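Local coordinates for protein signal recognition particle subunit SRP68 (Chaetomium thermophilum, PDB 4P3G) that probably serves, as part of the signal recognition particle, in targeting secretory and membrane proteins to the endoplasmic reticulum, this piece being its RNA-binding domain, at residues A[171-174]-A[175-179]; A[210-213]-A[214-218]. One frame throughout, in Å; residues are numbered along the deposited sequence.

Contact 1: residues A[171-174]-A[175-179]; sequences RIIY and TALAT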
loop_
_atom_site.group_PDB
_atom_site.type_symbol
_atom_site.label_atom_id
_atom_site.label_comp_id
_atom_site.label_asym_id
_atom_site.label_seq_id
_atom_site.Cartn_x
_atom_site.Cartn_y
_atom_site.Cartn_z
ATOM N N ARG A 171 -4.393 -12.259 -11.356
ATOM C CA ARG A 171 -3.058 -11.942 -10.910
ATOM C C ARG A 171 -2.589 -12.889 -9.806
ATOM O O ARG A 171 -1.435 -13.353 -9.803
ATOM C CB ARG A 171 -2.994 -10.520 -10.380
ATOM C CG ARG A 171 -1.649 -10.220 -9.758
ATOM C CD ARG A 171 -1.521 -8.775 -9.548
ATOM N NE ARG A 171 -0.134 -8.366 -9.570
ATOM C CZ ARG A 171 0.599 -8.191 -8.482
ATOM N NH1 ARG A 171 0.072 -8.429 -7.289
ATOM N NH2 ARG A 171 1.853 -7.796 -8.594
ATOM N N ILE A 172 -3.496 -13.194 -8.879
ATOM C CA ILE A 172 -3.133 -14.057 -7.767
ATOM C C ILE A 172 -2.772 -15.438 -8.296
ATOM O O ILE A 172 -1.701 -15.956 -8.001
ATOM C CB ILE A 172 -4.270 -14.117 -6.741
ATOM C CG1 ILE A 172 -4.359 -12.769 -6.007
ATOM C CG2 ILE A 172 -4.021 -15.224 -5.778
ATOM C CD1 ILE A 172 -5.610 -12.597 -5.194
ATOM N N ILE A 173 -3.642 -15.990 -9.139
ATOM C CA ILE A 173 -3.421 -17.288 -9.746
ATOM C C ILE A 173 -2.180 -17.283 -10.628
ATOM O O ILE A 173 -1.338 -18.179 -10.524
ATOM C CB ILE A 173 -4.640 -17.709 -10.559
ATOM C CG1 ILE A 173 -5.853 -17.835 -9.626
ATOM C CG2 ILE A 173 -4.383 -19.021 -11.316
ATOM C CD1 ILE A 173 -7.074 -18.409 -10.292
ATOM N N TYR A 174 -2.036 -16.262 -11.472
ATOM C CA TYR A 174 -0.873 -16.198 -12.360
ATOM C C TYR A 174 0.443 -16.055 -11.618
ATOM O O TYR A 174 1.454 -16.654 -11.989
ATOM C CB TYR A 174 -1.011 -15.083 -13.360
ATOM C CG TYR A 174 -1.830 -15.422 -14.569
ATOM C CD1 TYR A 174 -1.701 -16.649 -15.224
ATOM C CD2 TYR A 174 -2.752 -14.512 -15.045
ATOM C CE1 TYR A 174 -2.461 -16.923 -16.329
ATOM C CE2 TYR A 174 -3.499 -14.772 -16.124
ATOM C CZ TYR A 174 -3.360 -15.968 -16.778
ATOM O OH TYR A 174 -4.175 -16.163 -17.866
ATOM N N THR A 175 0.422 -15.291 -10.538
ATOM C CA THR A 175 1.627 -15.128 -9.756
ATOM C C THR A 175 2.078 -16.468 -9.236
ATOM O O THR A 175 3.276 -16.751 -9.164
ATOM C CB THR A 175 1.422 -14.150 -8.606
ATOM O OG1 THR A 175 1.261 -12.828 -9.144
ATOM C CG2 THR A 175 2.607 -14.170 -7.712
ATOM N N ALA A 176 1.106 -17.314 -8.911
ATOM C CA ALA A 176 1.443 -18.647 -8.460
ATOM C C ALA A 176 1.990 -19.497 -9.608
ATOM O O ALA A 176 3.055 -20.116 -9.462
ATOM C CB ALA A 176 0.231 -19.308 -7.820
ATOM N N LEU A 177 1.297 -19.463 -10.757
ATOM C CA LEU A 177 1.674 -20.254 -11.942
ATOM C C LEU A 177 3.008 -19.815 -12.518
ATOM O O LEU A 177 3.741 -20.611 -13.106
ATOM C CB LEU A 177 0.612 -20.147 -13.043
ATOM C CG LEU A 177 -0.734 -20.830 -12.810
ATOM C CD1 LEU A 177 -1.727 -20.481 -13.889
ATOM C CD2 LEU A 177 -0.561 -22.324 -12.737
ATOM N N ALA A 178 3.316 -18.536 -12.362
ATOM C CA ALA A 178 4.562 -18.014 -12.866
ATOM C C ALA A 178 5.660 -18.626 -12.076
ATOM O O ALA A 178 6.565 -19.241 -12.602
ATOM C CB ALA A 178 4.606 -16.500 -12.724
ATOM N N THR A 179 5.496 -18.501 -10.773
ATOM C CA THR A 179 6.504 -18.843 -9.796
ATOM C C THR A 179 6.856 -20.341 -9.840
ATOM O O THR A 179 7.997 -20.730 -9.590
ATOM C CB THR A 179 6.023 -18.382 -8.416
ATOM O OG1 THR A 179 5.879 -16.953 -8.419
ATOM C CG2 THR A 179 6.980 -18.786 -7.365
#
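Thr175 carries OG1 anti to its own carbonyl carbon, at a chi1 of -69°, which turns the hydroxyl back along the helix to Arg171 one turn earlier. Both OG1 and the backbone N of Thr175 donate to Arg171 O, each at 2.8 Å, and they reach that oxygen from opposite faces of the carbonyl plane. The hydroxyl bond is thus a second grip on an i to i+4 helical bond, a common feature of threonines within helices. Thr175 O is in turn held by Thr179 N and OG1, less certainly because Thr179 is poorly ordered. Replacing the threonine by an alanine keeps the backbone bond but would probably leave Arg171 O without its second donor and the flank of the arginine chain without its neighbour.

Arg171, with CG anti to N (chi1 173°), runs extended alongside the threonine, CG 4.0 Å from Thr175 OG1. Its NE makes a salt bridge with OD1 of Asp195 on helix 186-205.

Another side of the helix carries Ile173, Tyr174 and Leu177. Leu177 CD1 meets Ile173 CG2 at 4.0 Å, the two chains side by side, and also lies 4.1 Å from Tyr174 CD1, approaching that ring obliquely.

Within helix 160-181 of this RNA-binding domain, Ile173, Tyr174 and Leu177 pack on helix 136-156, Tyr174 also touches Leu190 and Ile194 of helix 186-205, and Ile172 and Ala176 meet Ile169 and Leu140 of a second subunit.

Contact 2: residues A[210-213]-A[214-218]; sequences TLPI and ATIAH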
loop_
_atom_site.group_PDB
_atom_site.type_symbol
_atom_site.label_atom_id
_atom_site.label_comp_id
_atom_site.label_asym_id
_atom_site.label_seq_id
_atom_site.Cartn_x
_atom_site.Cartn_y
_atom_site.Cartn_z
ATOM N N THR A 210 -7.045 6.037 1.317
ATOM C CA THR A 210 -6.025 6.733 2.075
ATOM C C THR A 210 -4.708 6.821 1.313
ATOM O O THR A 210 -4.123 5.805 0.946
ATOM C CB THR A 210 -5.810 6.023 3.435
ATOM O OG1 THR A 210 -6.911 6.335 4.296
ATOM C CG2 THR A 210 -4.515 6.461 4.100
ATOM N N LEU A 211 -4.220 8.038 1.107
ATOM C CA LEU A 211 -2.954 8.217 0.405
ATOM C C LEU A 211 -1.772 7.633 1.215
ATOM O O LEU A 211 -1.541 8.010 2.353
ATOM C CB LEU A 211 -2.719 9.703 0.228
ATOM C CG LEU A 211 -1.715 10.227 -0.788
ATOM C CD1 LEU A 211 -2.335 10.101 -2.140
ATOM C CD2 LEU A 211 -1.345 11.680 -0.464
ATOM N N PRO A 212 -1.009 6.708 0.625
ATOM C CA PRO A 212 0.075 6.125 1.420
ATOM C C PRO A 212 1.194 7.126 1.496
ATOM O O PRO A 212 2.087 7.064 0.661
ATOM C CB PRO A 212 0.510 4.915 0.584
ATOM C CG PRO A 212 0.148 5.304 -0.825
ATOM C CD PRO A 212 -1.121 6.098 -0.709
ATOM N N ILE A 213 1.257 7.952 2.518
ATOM C CA ILE A 213 2.150 9.064 2.420
ATOM C C ILE A 213 3.488 8.755 3.062
ATOM O O ILE A 213 4.477 9.434 2.794
ATOM C CB ILE A 213 1.519 10.312 3.041
ATOM C CG1 ILE A 213 2.398 11.534 2.800
ATOM C CG2 ILE A 213 1.290 10.133 4.505
ATOM C CD1 ILE A 213 1.734 12.779 3.179
ATOM N N ALA A 214 3.546 7.711 3.880
ATOM C CA ALA A 214 4.822 7.332 4.477
ATOM C C ALA A 214 5.640 6.563 3.456
ATOM O O ALA A 214 6.856 6.723 3.369
ATOM C CB ALA A 214 4.622 6.524 5.750
ATOM N N THR A 215 4.948 5.747 2.671
ATOM C CA THR A 215 5.533 5.016 1.558
ATOM C C THR A 215 6.116 5.983 0.561
ATOM O O THR A 215 7.286 5.898 0.170
ATOM C CB THR A 215 4.480 4.253 0.853
ATOM O OG1 THR A 215 3.737 3.515 1.830
ATOM C CG2 THR A 215 5.109 3.329 -0.167
ATOM N N ILE A 216 5.285 6.941 0.179
ATOM C CA ILE A 216 5.714 7.980 -0.730
ATOM C C ILE A 216 6.869 8.765 -0.121
ATOM O O ILE A 216 7.883 8.977 -0.775
ATOM C CB ILE A 216 4.559 8.914 -1.056
ATOM C CG1 ILE A 216 3.570 8.193 -1.975
ATOM C CG2 ILE A 216 5.074 10.181 -1.700
ATOM C CD1 ILE A 216 2.163 8.753 -1.927
ATOM N N ALA A 217 6.748 9.177 1.130
ATOM C CA ALA A 217 7.843 9.931 1.734
ATOM C C ALA A 217 9.144 9.142 1.694
ATOM O O ALA A 217 10.173 9.674 1.316
ATOM C CB ALA A 217 7.517 10.329 3.159
ATOM N N HIS A 218 9.103 7.866 2.058
ATOM C CA HIS A 218 10.334 7.085 2.044
ATOM C C HIS A 218 10.874 6.890 0.622
ATOM O O HIS A 218 12.076 7.017 0.400
ATOM C CB HIS A 218 10.166 5.719 2.706
ATOM C CG HIS A 218 11.336 4.811 2.476
ATOM N ND1 HIS A 218 11.239 3.641 1.751
ATOM C CD2 HIS A 218 12.625 4.913 2.856
ATOM C CE1 HIS A 218 12.426 3.065 1.698
ATOM N NE2 HIS A 218 13.286 3.816 2.354
#
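Ile216 reaches back to Pro212 with both backbone and side chain. Its N donates to Pro212 O at 3.2 Å, with an N-H...O angle of 163°, so the bond is nearly straight at the hydrogen although the donor is tilted from the carbonyl plane. The isoleucine end lies against the proline ring: CD1 of Ile216 is 4.1 Å from Pro212 CG, the two side chains meeting at a slant. Leu211 CG lies 4.3 Å from the same Ile216 CD1, so the tip of Ile216 touches two residues of the incoming loop. Thr215 adds a flank to the proline, its OG1 3.7 Å from Pro212 CB.

Chi1 of -72° puts CG1 of Ile216 anti to the carbonyl carbon, and an extended chi2 then carries CD1 to the proline. Pro212 occupies the N-cap position, and its carbonyl takes the bond from Ile216 as the first turn forms. The next bond runs from Ala217 N to Ile213 O at 2.8 Å, with the donor lying above the carbonyl plane, and His218 N then bonds to Ala214 O at the same length.

The arrangement joins the loop that follows helix 186-205 to the beginning of helix 213-222. Much of its surroundings belongs to other copies of the protein: Leu211 packs on Arg199 and Ile216 on Ile207 of a third subunit, while Ala217 meets Ile172 and His218 meets Leu164, both on helix 160-181 of a fourth subunit.

Contact 1 comes first along the chain, within helix 160-181; helix 186-205 and a loop then lead to contact 2 at the start of helix 213-222. Their centres are about 27 Å apart and their nearest atoms about 14 Å, so they do not touch. Both belong to the RNA-binding part of SRP68, but contact 1 has its centre about 15 Å from the centre of the chain, against neighbouring helices, whereas that of contact 2 is about 33 Å from it. Across the assembly the two regions do meet: Ile213 packs on Arg171 of a third subunit, and Ala217 on Ile172 of a fourth. The outlying last helix of this construct thus takes part in packing between copies in this crystal structure.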